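Local structure of alcohol dehydrogenase (Aeropyrum pernix, 1H2B) at residues Val33-Leu38 and Ile85-Glu90; Lys179-Leu184 and Val208-Thr213; Thr271-Gly276 and Leu290-Ile295; Lys97-Ile102 and Val148-Lys153; Glu80-Ile85 and Glu158-Met163. The protein probably oxidises alcohols with NAD+ as a zinc-containing alcohol dehydrogenase. All coordinates share one frame; numbering follows the deposited sequence.

Contact 1: Val33-Leu38 and Ile85-Glu90; sequences VDYPRL and IEEVAE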
# COMPACT_ATOMS: atom_id res chain seq x y z
N VAL B 33 -44.18 -19.67 8.28
CA VAL B 33 -43.94 -19.19 6.93
C VAL B 33 -43.68 -20.46 6.12
O VAL B 33 -43.42 -21.50 6.70
CB VAL B 33 -42.75 -18.22 6.90
CG1 VAL B 33 -43.00 -17.07 7.81
CG2 VAL B 33 -41.58 -18.89 7.40
N ASP B 34 -43.79 -20.40 4.79
CA ASP B 34 -43.50 -21.60 4.02
C ASP B 34 -41.97 -21.84 3.96
O ASP B 34 -41.16 -20.90 4.09
CB ASP B 34 -44.06 -21.46 2.59
CG ASP B 34 -45.57 -21.48 2.55
OD1 ASP B 34 -46.20 -21.73 3.58
OD2 ASP B 34 -46.19 -21.18 1.52
N TYR B 35 -41.61 -23.10 3.75
CA TYR B 35 -40.22 -23.51 3.56
C TYR B 35 -39.63 -22.73 2.39
O TYR B 35 -40.32 -22.42 1.40
CB TYR B 35 -40.21 -25.02 3.30
CG TYR B 35 -38.87 -25.64 3.05
CD1 TYR B 35 -38.06 -25.97 4.12
CD2 TYR B 35 -38.46 -25.95 1.76
CE1 TYR B 35 -36.84 -26.59 3.92
CE2 TYR B 35 -37.24 -26.57 1.54
CZ TYR B 35 -36.45 -26.89 2.65
OH TYR B 35 -35.21 -27.51 2.51
N PRO B 36 -38.35 -22.33 2.47
CA PRO B 36 -37.76 -21.52 1.39
C PRO B 36 -37.72 -22.19 0.02
O PRO B 36 -37.63 -23.42 -0.05
CB PRO B 36 -36.29 -21.23 1.89
CG PRO B 36 -36.32 -21.55 3.36
CD PRO B 36 -37.39 -22.63 3.56
N ARG B 37 -37.78 -21.39 -1.04
CA ARG B 37 -37.76 -21.96 -2.40
C ARG B 37 -36.33 -22.03 -2.91
O ARG B 37 -35.69 -21.00 -3.09
CB ARG B 37 -38.55 -21.10 -3.36
CG ARG B 37 -40.02 -21.11 -3.04
CD ARG B 37 -40.91 -20.71 -4.20
NE ARG B 37 -40.65 -19.38 -4.73
CZ ARG B 37 -41.18 -18.25 -4.27
NH1 ARG B 37 -41.98 -18.25 -3.20
NH2 ARG B 37 -40.92 -17.11 -4.87
N LEU B 38 -35.88 -23.25 -3.20
CA LEU B 38 -34.59 -23.48 -3.85
C LEU B 38 -34.73 -23.16 -5.35
O LEU B 38 -35.41 -23.88 -6.09
CB LEU B 38 -34.21 -24.95 -3.62
CG LEU B 38 -32.80 -25.40 -3.92
CD1 LEU B 38 -31.91 -24.90 -2.78
CD2 LEU B 38 -32.77 -26.97 -4.00
N ILE B 85 -26.14 -27.64 6.20
CA ILE B 85 -26.78 -27.71 4.89
C ILE B 85 -28.03 -28.58 5.05
O ILE B 85 -27.96 -29.64 5.70
CB ILE B 85 -25.82 -28.32 3.84
CG1 ILE B 85 -24.59 -27.42 3.59
CG2 ILE B 85 -26.56 -28.61 2.52
CD1 ILE B 85 -24.85 -26.09 2.90
N GLU B 86 -29.12 -28.14 4.41
CA GLU B 86 -30.32 -28.98 4.34
C GLU B 86 -30.38 -29.61 2.95
O GLU B 86 -30.49 -30.86 2.83
CB GLU B 86 -31.58 -28.19 4.69
CG GLU B 86 -32.81 -29.07 4.44
CD GLU B 86 -32.91 -30.24 5.41
OE1 GLU B 86 -32.41 -30.18 6.56
OE2 GLU B 86 -33.53 -31.25 4.99
N GLU B 87 -30.36 -28.78 1.90
CA GLU B 87 -30.29 -29.28 0.52
C GLU B 87 -29.65 -28.27 -0.38
O GLU B 87 -29.49 -27.10 -0.02
CB GLU B 87 -31.70 -29.60 0.02
CG GLU B 87 -32.61 -28.38 -0.08
CD GLU B 87 -33.97 -28.76 -0.63
OE1 GLU B 87 -34.97 -28.44 0.00
OE2 GLU B 87 -34.01 -29.37 -1.73
N VAL B 88 -29.28 -28.73 -1.58
CA VAL B 88 -28.65 -27.86 -2.57
C VAL B 88 -29.20 -28.15 -3.95
O VAL B 88 -29.70 -29.28 -4.25
CB VAL B 88 -27.09 -28.00 -2.59
CG1 VAL B 88 -26.46 -27.74 -1.19
CG2 VAL B 88 -26.67 -29.38 -3.11
N ALA B 89 -29.08 -27.15 -4.82
CA ALA B 89 -29.59 -27.21 -6.18
C ALA B 89 -28.54 -27.77 -7.07
O ALA B 89 -27.43 -28.03 -6.63
CB ALA B 89 -29.98 -25.83 -6.67
N GLU B 90 -28.87 -27.91 -8.37
CA GLU B 90 -27.90 -28.44 -9.33
C GLU B 90 -26.60 -27.65 -9.39
O GLU B 90 -26.59 -26.42 -9.15
CB GLU B 90 -28.49 -28.53 -10.75
CG GLU B 90 -28.66 -27.19 -11.43
CD GLU B 90 -29.38 -27.32 -12.76
OE1 GLU B 90 -28.97 -28.12 -13.59
OE2 GLU B 90 -30.37 -26.59 -12.95
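At the edge of the Y35 ring, close to its plane, sits OE1 of E87, while P36 CD lies over one face, displaced toward the rim. The phenol and the carboxylate meet tip to tip with their planes 38° apart, and Y35 OH donates to E87 OE1 at 2.7 Å. The oxygen accepts through its anti lone pair, the one pointing away from OE2. E87 gets there with CG wedged between the backbone N and the carbonyl carbon (chi1 64°) and an extended chain beyond it. Its other oxygen, OE2, is 3.5 Å from L38 CD2, so one carboxylate serves a polar and an apolar neighbour together. E86 and E87 both face I45 of strand 44-52, a classic beta bulge in strand 81-88, and this puts two consecutive glutamates on the side of the 33-38 loop. E86 CG comes to 3.5 Å from Y35 OH, whereas its carboxylate turns to a salt bridge with K97. F140 adds an edge-to-face partner for the tyrosine ring. Farther along, L38 CG packs at 4.0 Å from A89 CB, and L38 CD2 lies 3.8 Å from V88 C, where the strand gives way to loop at the protein surface.

Contact 2: Lys179-Leu184 and Val208-Thr213; sequences KAARTL and VMTPAT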
# COMPACT_ATOMS: atom_id res chain seq x y z
N LYS B 179 -8.18 -2.41 8.25
CA LYS B 179 -7.98 -1.01 7.91
C LYS B 179 -7.09 -0.31 8.95
O LYS B 179 -6.10 0.35 8.62
CB LYS B 179 -9.31 -0.24 7.81
CG LYS B 179 -10.20 -0.59 6.62
CD LYS B 179 -11.39 0.33 6.70
CE LYS B 179 -12.19 0.30 5.41
NZ LYS B 179 -12.70 -1.05 5.14
N ALA B 180 -7.39 -0.53 10.23
CA ALA B 180 -6.64 0.10 11.32
C ALA B 180 -5.17 -0.26 11.26
O ALA B 180 -4.33 0.62 11.49
CB ALA B 180 -7.24 -0.30 12.67
N ALA B 181 -4.88 -1.54 11.04
CA ALA B 181 -3.53 -2.09 11.18
C ALA B 181 -2.57 -1.40 10.22
O ALA B 181 -1.36 -1.27 10.52
CB ALA B 181 -3.53 -3.51 10.94
N ARG B 182 -3.10 -0.87 9.12
CA ARG B 182 -2.25 -0.29 8.06
C ARG B 182 -1.37 0.87 8.55
O ARG B 182 -0.32 1.20 7.92
CB ARG B 182 -3.14 0.19 6.91
CG ARG B 182 -3.65 -0.98 6.09
CD ARG B 182 -4.96 -0.67 5.37
NE ARG B 182 -4.86 0.53 4.55
CZ ARG B 182 -5.91 1.25 4.13
NH1 ARG B 182 -7.16 0.88 4.51
NH2 ARG B 182 -5.71 2.34 3.35
N THR B 183 -1.78 1.54 9.62
CA THR B 183 -1.01 2.65 10.15
C THR B 183 -0.68 2.52 11.65
O THR B 183 -0.37 3.51 12.33
CB THR B 183 -1.72 3.98 9.94
OG1 THR B 183 -3.03 3.97 10.53
CG2 THR B 183 -1.94 4.27 8.44
N LEU B 184 -0.83 1.33 12.19
CA LEU B 184 -0.53 1.13 13.61
C LEU B 184 0.89 0.55 13.64
O LEU B 184 1.38 0.06 12.63
CB LEU B 184 -1.58 0.20 14.28
CG LEU B 184 -2.89 0.98 14.50
CD1 LEU B 184 -3.98 -0.01 14.99
CD2 LEU B 184 -2.78 2.17 15.50
N VAL B 208 -4.29 -9.34 18.37
CA VAL B 208 -3.80 -10.39 17.51
C VAL B 208 -3.15 -9.80 16.26
O VAL B 208 -2.13 -10.34 15.77
CB VAL B 208 -5.02 -11.31 17.05
CG1 VAL B 208 -4.60 -12.23 15.92
CG2 VAL B 208 -5.55 -12.07 18.23
N MET B 209 -3.73 -8.70 15.75
CA MET B 209 -3.41 -8.23 14.42
C MET B 209 -2.50 -6.99 14.37
O MET B 209 -1.99 -6.63 13.30
CB MET B 209 -4.67 -7.98 13.62
CG MET B 209 -5.28 -9.27 13.19
SD MET B 209 -6.91 -8.92 12.75
CE MET B 209 -6.57 -8.06 11.21
N THR B 210 -2.31 -6.35 15.52
CA THR B 210 -1.44 -5.18 15.60
C THR B 210 -0.63 -5.21 16.87
O THR B 210 -0.98 -5.91 17.81
CB THR B 210 -2.26 -3.87 15.61
OG1 THR B 210 -2.73 -3.55 16.93
CG2 THR B 210 -3.54 -3.93 14.72
N PRO B 211 0.44 -4.43 16.89
CA PRO B 211 1.18 -4.20 18.13
C PRO B 211 0.77 -2.93 18.87
O PRO B 211 1.50 -2.48 19.78
CB PRO B 211 2.62 -4.08 17.61
CG PRO B 211 2.43 -3.26 16.38
CD PRO B 211 1.15 -3.84 15.74
N ALA B 212 -0.38 -2.34 18.56
CA ALA B 212 -0.76 -1.10 19.17
C ALA B 212 -1.22 -1.25 20.60
O ALA B 212 -1.63 -2.35 21.02
CB ALA B 212 -1.86 -0.43 18.35
N THR B 213 -1.11 -0.14 21.34
CA THR B 213 -1.67 -0.03 22.70
C THR B 213 -3.17 0.21 22.54
O THR B 213 -3.56 1.18 21.89
CB THR B 213 -1.00 1.14 23.43
OG1 THR B 213 0.41 0.82 23.58
CG2 THR B 213 -1.52 1.25 24.84
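L184 CG lies anti to its own carbonyl carbon (chi1 -75°), directed toward the 208-213 segment, and chi2 of 172° sets CD1; T210 CG2 is likewise anti to its carbonyl carbon, and the two methyls meet where two helices of the Rossmann-type domain run out. A type I turn runs from A181 to L184 at the end region of helix 166-181; helix 197-209 leads through T210 toward strand 213-218 of the parallel sheet. No hydrogen bond crosses between the segments, and the packing is mainly methyl on methyl. T210 CG2 is the shared methyl, 3.8 Å from A181 CB and 4.0 Å from L184 CD1, the leucine and threonine side chains crossing at a slant. Both leucine methyls also touch A212, with L184 CD2 at 4.0 Å from A212 CB. L184 continues onto V190 and V257 of neighbouring strands, so the turn is pressed against the sheet. P211 packs on M209 of a second subunit, and K179 forms a salt bridge with E301 of a third. The hydroxyl of T210 is turned to its own chain: OG1 is bonded to L206 O, and in an ST turn it accepts from A212 N at 3.1 Å with an N-H...O angle of 162°.

Contact 3: Thr271-Gly276 and Leu290-Ile295; sequences TPYLLG and LRFPTI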
# COMPACT_ATOMS: atom_id res chain seq x y z
N THR B 271 -15.76 10.96 18.92
CA THR B 271 -14.64 10.16 18.42
C THR B 271 -13.66 10.91 17.49
O THR B 271 -12.48 10.68 17.58
CB THR B 271 -15.08 8.83 17.80
OG1 THR B 271 -16.11 9.06 16.83
CG2 THR B 271 -15.70 7.92 18.90
N PRO B 272 -14.09 11.84 16.64
CA PRO B 272 -13.10 12.57 15.82
C PRO B 272 -12.13 13.35 16.69
O PRO B 272 -11.00 13.54 16.27
CB PRO B 272 -13.96 13.53 14.97
CG PRO B 272 -15.34 12.87 14.96
CD PRO B 272 -15.48 12.22 16.34
N TYR B 273 -12.55 13.78 17.91
CA TYR B 273 -11.72 14.59 18.77
C TYR B 273 -10.70 13.73 19.52
O TYR B 273 -9.83 14.30 20.21
CB TYR B 273 -12.60 15.38 19.74
CG TYR B 273 -13.33 16.49 19.03
CD1 TYR B 273 -14.59 16.28 18.53
CD2 TYR B 273 -12.70 17.70 18.79
CE1 TYR B 273 -15.28 17.32 17.84
CE2 TYR B 273 -13.38 18.74 18.08
CZ TYR B 273 -14.65 18.50 17.61
OH TYR B 273 -15.29 19.51 16.93
N LEU B 274 -10.80 12.39 19.38
CA LEU B 274 -9.75 11.50 19.94
C LEU B 274 -8.49 11.46 19.08
O LEU B 274 -7.42 11.04 19.54
CB LEU B 274 -10.26 10.06 20.11
CG LEU B 274 -11.55 9.89 20.93
CD1 LEU B 274 -12.02 8.46 20.84
CD2 LEU B 274 -11.27 10.36 22.36
N LEU B 275 -8.60 11.90 17.83
CA LEU B 275 -7.53 11.67 16.87
C LEU B 275 -6.33 12.59 17.02
O LEU B 275 -6.46 13.82 17.19
CB LEU B 275 -8.06 11.86 15.45
CG LEU B 275 -9.20 10.92 15.04
CD1 LEU B 275 -9.66 11.31 13.61
CD2 LEU B 275 -8.84 9.41 15.10
N GLY B 276 -5.16 11.99 16.92
CA GLY B 276 -3.94 12.76 16.84
C GLY B 276 -3.63 13.11 15.39
O GLY B 276 -4.44 12.87 14.48
N LEU B 290 -22.20 12.62 11.15
CA LEU B 290 -20.84 13.13 11.36
C LEU B 290 -20.87 14.65 11.20
O LEU B 290 -21.51 15.11 10.26
CB LEU B 290 -19.89 12.39 10.38
CG LEU B 290 -18.41 12.73 10.30
CD1 LEU B 290 -17.69 12.37 11.59
CD2 LEU B 290 -17.80 11.92 9.15
N ARG B 291 -20.26 15.43 12.12
CA ARG B 291 -20.20 16.89 12.04
C ARG B 291 -18.90 17.40 12.63
O ARG B 291 -18.67 17.37 13.86
CB ARG B 291 -21.33 17.63 12.76
CG ARG B 291 -22.27 16.80 13.61
CD ARG B 291 -23.68 17.38 13.74
NE ARG B 291 -24.71 16.67 12.97
CZ ARG B 291 -25.33 17.16 11.89
NH1 ARG B 291 -25.04 18.38 11.45
NH2 ARG B 291 -26.26 16.45 11.25
N PHE B 292 -18.01 17.84 11.76
CA PHE B 292 -16.67 18.17 12.22
C PHE B 292 -16.12 19.30 11.36
O PHE B 292 -16.32 19.28 10.15
CB PHE B 292 -15.78 16.92 12.10
CG PHE B 292 -14.47 17.01 12.80
CD1 PHE B 292 -14.39 16.94 14.19
CD2 PHE B 292 -13.29 17.10 12.09
CE1 PHE B 292 -13.16 16.98 14.87
CE2 PHE B 292 -12.06 17.10 12.75
CZ PHE B 292 -11.98 17.05 14.12
N PRO B 293 -15.44 20.29 11.93
CA PRO B 293 -14.95 21.41 11.10
C PRO B 293 -13.85 20.98 10.09
O PRO B 293 -12.88 20.29 10.46
CB PRO B 293 -14.35 22.40 12.13
CG PRO B 293 -14.77 21.91 13.48
CD PRO B 293 -15.15 20.47 13.37
N THR B 294 -14.00 21.37 8.83
CA THR B 294 -12.91 21.04 7.89
C THR B 294 -11.56 21.65 8.22
O THR B 294 -10.53 21.10 7.84
CB THR B 294 -13.29 21.33 6.41
OG1 THR B 294 -13.68 22.71 6.29
CG2 THR B 294 -14.48 20.46 5.94
N ILE B 295 -11.53 22.80 8.89
CA ILE B 295 -10.24 23.35 9.27
C ILE B 295 -9.46 22.38 10.18
O ILE B 295 -8.23 22.33 10.10
CB ILE B 295 -10.38 24.78 9.89
CG1 ILE B 295 -8.99 25.44 9.98
CG2 ILE B 295 -11.09 24.73 11.25
CD1 ILE B 295 -9.01 26.97 10.25
O HOH W 1 -17.66 18.89 15.96
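Between P272 and F292, whose CA atoms are 7.6 Å apart, a coil of helical backbone angles faces a strand. Residues 271-274 keep those angles without regular helical bonding, although L274 N reaches T271 O and L275 N reaches P272 O, before the chain enters strand 275-276. On the other side strand 289-293 ends at P293, the N-cap of helix 294-300. The F292 ring lies against P272 and Y273, with CG anti to the backbone N (chi1 -167°). P272 CB stands over one of its faces, 3.9 Å from the ring centroid and 29° off the normal, a CH-pi contact. The same ring turns its edge to Y273: F292 CE1 lies over the tyrosine face, 3.5 Å from Y273 CZ, and the planes meet at 66° in an edge-to-face pair. L290 CD1 extends the apolar patch to P272 CG at 4.1 Å. Y273 and P293 meet tip to tip, with Y273 OH 3.7 Å from P293 CD. A water at the edge of the Y273 ring is 2.6 Å from Y273 OH and donates to R291 O at 2.8 Å, linking phenol and strand. F304 of strand 303-306 makes a further edge-to-face pair with F292. Residues 290-293 also pair antiparallel with a strand of the third subunit, so this aromatic cluster sits beside the intersubunit sheet formed by the coenzyme-binding, Rossmann-type domains of the tetramer.

Contact 4: Lys97-Ile102 and Val148-Lys153; sequences KGDPVI and VIKLPK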
# COMPACT_ATOMS: atom_id res chain seq x y z
N LYS B 97 -26.30 -32.44 2.70
CA LYS B 97 -27.07 -32.40 3.92
C LYS B 97 -26.22 -32.78 5.11
O LYS B 97 -25.55 -33.82 5.13
CB LYS B 97 -28.35 -33.31 3.82
CG LYS B 97 -29.16 -33.30 5.14
CD LYS B 97 -30.65 -33.61 4.96
CE LYS B 97 -31.31 -33.65 6.36
NZ LYS B 97 -32.80 -33.73 6.30
N GLY B 98 -26.26 -31.93 6.13
CA GLY B 98 -25.59 -32.16 7.40
C GLY B 98 -24.27 -31.40 7.54
O GLY B 98 -23.76 -31.32 8.68
N ASP B 99 -23.73 -30.86 6.45
CA ASP B 99 -22.41 -30.22 6.54
C ASP B 99 -22.56 -28.93 7.38
O ASP B 99 -23.41 -28.11 7.05
CB ASP B 99 -21.90 -29.82 5.17
CG ASP B 99 -21.39 -30.98 4.33
OD1 ASP B 99 -21.15 -32.05 4.94
OD2 ASP B 99 -21.21 -30.84 3.08
N PRO B 100 -21.74 -28.72 8.39
CA PRO B 100 -21.81 -27.47 9.15
C PRO B 100 -21.20 -26.32 8.36
O PRO B 100 -20.16 -26.49 7.70
CB PRO B 100 -20.98 -27.74 10.41
CG PRO B 100 -19.94 -28.81 9.89
CD PRO B 100 -20.76 -29.69 8.97
N VAL B 101 -21.85 -25.17 8.44
CA VAL B 101 -21.45 -24.03 7.61
C VAL B 101 -21.67 -22.72 8.37
O VAL B 101 -22.49 -22.61 9.32
CB VAL B 101 -22.26 -23.94 6.29
CG1 VAL B 101 -21.97 -25.17 5.39
CG2 VAL B 101 -23.78 -23.77 6.54
N ILE B 102 -20.91 -21.71 7.94
CA ILE B 102 -21.14 -20.34 8.36
C ILE B 102 -21.41 -19.55 7.10
O ILE B 102 -20.86 -19.81 6.04
CB ILE B 102 -19.94 -19.76 9.19
CG1 ILE B 102 -20.24 -18.29 9.63
CG2 ILE B 102 -18.60 -19.79 8.37
CD1 ILE B 102 -19.25 -17.86 10.75
N VAL B 148 -21.33 -19.58 1.29
CA VAL B 148 -21.06 -20.63 2.26
C VAL B 148 -19.57 -20.86 2.53
O VAL B 148 -18.77 -20.96 1.59
CB VAL B 148 -21.66 -21.97 1.76
CG1 VAL B 148 -21.31 -23.15 2.68
CG2 VAL B 148 -23.15 -21.85 1.70
N ILE B 149 -19.23 -20.97 3.80
CA ILE B 149 -17.92 -21.48 4.21
C ILE B 149 -18.15 -22.72 5.05
O ILE B 149 -18.84 -22.68 6.07
CB ILE B 149 -17.14 -20.42 4.99
CG1 ILE B 149 -16.70 -19.34 4.02
CG2 ILE B 149 -15.90 -21.09 5.67
CD1 ILE B 149 -16.02 -18.21 4.74
N LYS B 150 -17.57 -23.83 4.60
CA LYS B 150 -17.66 -25.08 5.32
C LYS B 150 -16.76 -25.10 6.55
O LYS B 150 -15.60 -24.67 6.51
CB LYS B 150 -17.24 -26.23 4.38
CG LYS B 150 -18.27 -26.56 3.41
CD LYS B 150 -17.80 -27.68 2.47
CE LYS B 150 -17.77 -29.01 3.16
NZ LYS B 150 -17.22 -30.02 2.18
N LEU B 151 -17.33 -25.58 7.66
CA LEU B 151 -16.61 -25.72 8.90
C LEU B 151 -16.21 -27.18 9.05
O LEU B 151 -16.69 -28.06 8.31
CB LEU B 151 -17.51 -25.27 10.04
CG LEU B 151 -17.79 -23.77 9.91
CD1 LEU B 151 -18.85 -23.37 10.83
CD2 LEU B 151 -16.51 -23.01 10.24
N PRO B 152 -15.29 -27.45 9.97
CA PRO B 152 -14.86 -28.85 10.15
C PRO B 152 -16.06 -29.73 10.47
O PRO B 152 -16.92 -29.36 11.27
CB PRO B 152 -13.91 -28.75 11.34
CG PRO B 152 -13.34 -27.35 11.22
CD PRO B 152 -14.57 -26.53 10.87
N LYS B 153 -16.10 -30.88 9.79
CA LYS B 153 -17.24 -31.78 9.83
C LYS B 153 -17.57 -32.23 11.25
O LYS B 153 -18.73 -32.41 11.62
CB LYS B 153 -16.94 -32.97 8.92
CG LYS B 153 -18.18 -33.74 8.54
CD LYS B 153 -17.89 -34.84 7.54
CE LYS B 153 -19.20 -35.52 7.16
NZ LYS B 153 -19.72 -36.40 8.26
O HOH W 2 -19.53 -32.27 1.71
O HOH W 3 -18.70 -28.64 6.56
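V101 pairs with K150 and I102 with I149 where strands 100-103 and 148-150 run antiparallel in the GroES-like domain. Three backbone hydrogen bonds, each 3.0 Å, hold the pairing: I102 N to I149 O, I149 N to I102 O, and L151 N to P100 O. The last is nearly straight at the hydrogen (175°), yet its donor stands 36° above the carbonyl plane. V101 CA adds a CH...O contact to I149 O. Apolar packing occupies both faces. V101 CG1 presses on V148 CG1 at 3.4 Å, tighter than usual van der Waals contact, while on the other face I102 and I149 lie side by side and point the same way, I102 CG2 at 3.7 Å from I149 CB. L151 CD1 packs 4.1 Å from I102 CB. Polar side chains meet at a distance: D99 OD2 is 4.2 Å from K150 NZ, beyond a salt bridge, D99 being bonded to E96 N and K150 to G94 O. A water donates to both P100 O and L151 O, bridging the two segments. Backbone bonds and buried methyls therefore carry the pairing, while the D99 and K150 charges may add some attraction, though each has its own backbone partner.

Contact 5: Glu80-Ile85 and Glu158-Met163; sequences ENVGYI and EKLVEM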
# COMPACT_ATOMS: atom_id res chain seq x y z
N GLU B 80 -26.82 -13.08 10.64
CA GLU B 80 -25.60 -13.53 11.30
C GLU B 80 -25.76 -15.00 11.61
O GLU B 80 -26.06 -15.43 12.73
CB GLU B 80 -25.36 -12.63 12.55
CG GLU B 80 -24.06 -12.93 13.28
CD GLU B 80 -23.81 -11.90 14.35
OE1 GLU B 80 -24.25 -12.15 15.48
OE2 GLU B 80 -23.22 -10.85 14.05
N ASN B 81 -25.51 -15.82 10.58
CA ASN B 81 -26.05 -17.19 10.61
C ASN B 81 -25.06 -18.31 10.46
O ASN B 81 -24.18 -18.26 9.62
CB ASN B 81 -27.08 -17.31 9.48
CG ASN B 81 -28.20 -16.28 9.67
OD1 ASN B 81 -28.79 -16.25 10.75
ND2 ASN B 81 -28.50 -15.50 8.64
N VAL B 82 -25.25 -19.35 11.28
CA VAL B 82 -24.56 -20.64 11.09
C VAL B 82 -25.60 -21.75 11.08
O VAL B 82 -26.72 -21.56 11.61
CB VAL B 82 -23.54 -20.97 12.21
CG1 VAL B 82 -22.28 -20.07 12.07
CG2 VAL B 82 -24.17 -20.90 13.61
N GLY B 83 -25.26 -22.89 10.49
CA GLY B 83 -26.22 -23.96 10.46
C GLY B 83 -25.63 -25.17 9.75
O GLY B 83 -24.42 -25.33 9.67
N TYR B 84 -26.55 -26.00 9.28
CA TYR B 84 -26.17 -27.23 8.59
C TYR B 84 -26.85 -27.22 7.24
O TYR B 84 -28.02 -26.81 7.11
CB TYR B 84 -26.65 -28.45 9.38
CG TYR B 84 -26.09 -28.54 10.76
CD1 TYR B 84 -26.78 -28.01 11.86
CD2 TYR B 84 -24.85 -29.11 10.97
CE1 TYR B 84 -26.26 -28.09 13.16
CE2 TYR B 84 -24.31 -29.19 12.25
CZ TYR B 84 -25.02 -28.68 13.33
OH TYR B 84 -24.52 -28.77 14.59
N ILE B 85 -26.14 -27.64 6.20
CA ILE B 85 -26.78 -27.71 4.89
C ILE B 85 -28.03 -28.58 5.05
O ILE B 85 -27.96 -29.64 5.70
CB ILE B 85 -25.82 -28.32 3.84
CG1 ILE B 85 -24.59 -27.42 3.59
CG2 ILE B 85 -26.56 -28.61 2.52
CD1 ILE B 85 -24.85 -26.09 2.90
N GLU B 158 -22.48 -26.92 19.94
CA GLU B 158 -22.16 -25.84 20.85
C GLU B 158 -21.08 -24.91 20.27
O GLU B 158 -21.23 -23.69 20.33
CB GLU B 158 -21.68 -26.43 22.20
CG GLU B 158 -22.80 -27.11 22.99
CD GLU B 158 -23.25 -28.47 22.43
OE1 GLU B 158 -22.46 -29.19 21.73
OE2 GLU B 158 -24.43 -28.82 22.69
N LYS B 159 -20.02 -25.47 19.70
CA LYS B 159 -18.94 -24.65 19.13
C LYS B 159 -19.46 -23.94 17.88
O LYS B 159 -19.05 -22.79 17.62
CB LYS B 159 -17.71 -25.50 18.78
CG LYS B 159 -16.82 -25.80 20.00
CD LYS B 159 -16.12 -27.19 19.95
CE LYS B 159 -15.56 -27.59 18.58
NZ LYS B 159 -15.86 -29.02 18.26
N LEU B 160 -20.28 -24.64 17.09
CA LEU B 160 -20.85 -24.02 15.87
C LEU B 160 -21.64 -22.76 16.22
O LEU B 160 -21.50 -21.69 15.60
CB LEU B 160 -21.75 -25.03 15.09
CG LEU B 160 -22.46 -24.49 13.85
CD1 LEU B 160 -21.43 -24.13 12.80
CD2 LEU B 160 -23.36 -25.56 13.29
N VAL B 161 -22.50 -22.89 17.23
CA VAL B 161 -23.36 -21.78 17.64
C VAL B 161 -22.53 -20.59 18.15
O VAL B 161 -22.85 -19.42 17.85
CB VAL B 161 -24.32 -22.28 18.76
CG1 VAL B 161 -25.05 -21.10 19.44
CG2 VAL B 161 -25.33 -23.26 18.16
N GLU B 162 -21.46 -20.88 18.89
CA GLU B 162 -20.55 -19.87 19.38
C GLU B 162 -19.83 -19.11 18.26
O GLU B 162 -19.38 -18.01 18.47
CB GLU B 162 -19.54 -20.51 20.35
CG GLU B 162 -20.12 -20.68 21.76
CD GLU B 162 -19.07 -21.11 22.78
OE1 GLU B 162 -17.84 -20.87 22.55
OE2 GLU B 162 -19.49 -21.69 23.81
N MET B 163 -19.76 -19.71 17.08
CA MET B 163 -19.16 -19.05 15.93
C MET B 163 -20.14 -18.16 15.19
O MET B 163 -19.71 -17.46 14.26
CB MET B 163 -18.62 -20.11 14.97
CG MET B 163 -17.38 -20.85 15.58
SD MET B 163 -16.64 -22.02 14.38
CE MET B 163 -15.67 -20.92 13.31
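V82 is the first residue of strand 81-88 to meet helix 157-162, just after E80, which is held by R354 and A169 N, and N81, which points away from the helix. Its CG1 is anti to the carbonyl carbon (chi1 -72°), which leaves CG2 between the backbone N and the carbonyl carbon, and V82 CG2 comes to 3.4 Å from L160 O. V82 CB meets L160 CD1 at 3.8 Å as the two side chains slide past each other in opposite directions, and V82 CG1 reaches on to M163 C at 4.2 Å. G83 contributes its backbone: G83 O lies 3.8 Å from L160 CD2, and the same oxygen accepts from V101 N in the neighbouring strand. At Y84 the ring meets that leucine methyl. L160 CD2 stands over one face, 4.0 Å from the ring centroid and 27° off the normal, in a CH-pi contact, with Y84 CZ its nearest ring atom at 3.5 Å. One leucine thus spends its two methyls on different residues of the strand, CD1 on V82 and CD2 on Y84. L151 packs against L160 as well, and V161, turned away from the strand, touches V356 and I358. The axes of strand 81-85 and helix 158-162 come within 8.3 Å at closest approach, their directions 139° apart: helix-on-sheet packing, in the catalytic domain of a zinc-containing alcohol dehydrogenase.

Contacts 1, 4 and 5 gather on one side of the chain's centre, and each uses a strand of the same sheet: strand 81-88 serves contacts 1 and 5, and its neighbour 100-103 serves contact 4. Position sets their chemistry. Contact 1, at the surface, combines a phenol-carboxylate bond with leucine packing. Contacts 4 and 5 are both buried and touch directly; the first relies on backbone pairing, the second on methyls against a ring and backbone. Contacts 2 and 3 belong to the nucleotide-binding half, about 21 Å apart between centres; neither has a direct hydrogen bond across its segments. Contact 2 is aliphatic and partly buried, contact 3 aromatic and buried, and both adjoin the third subunit.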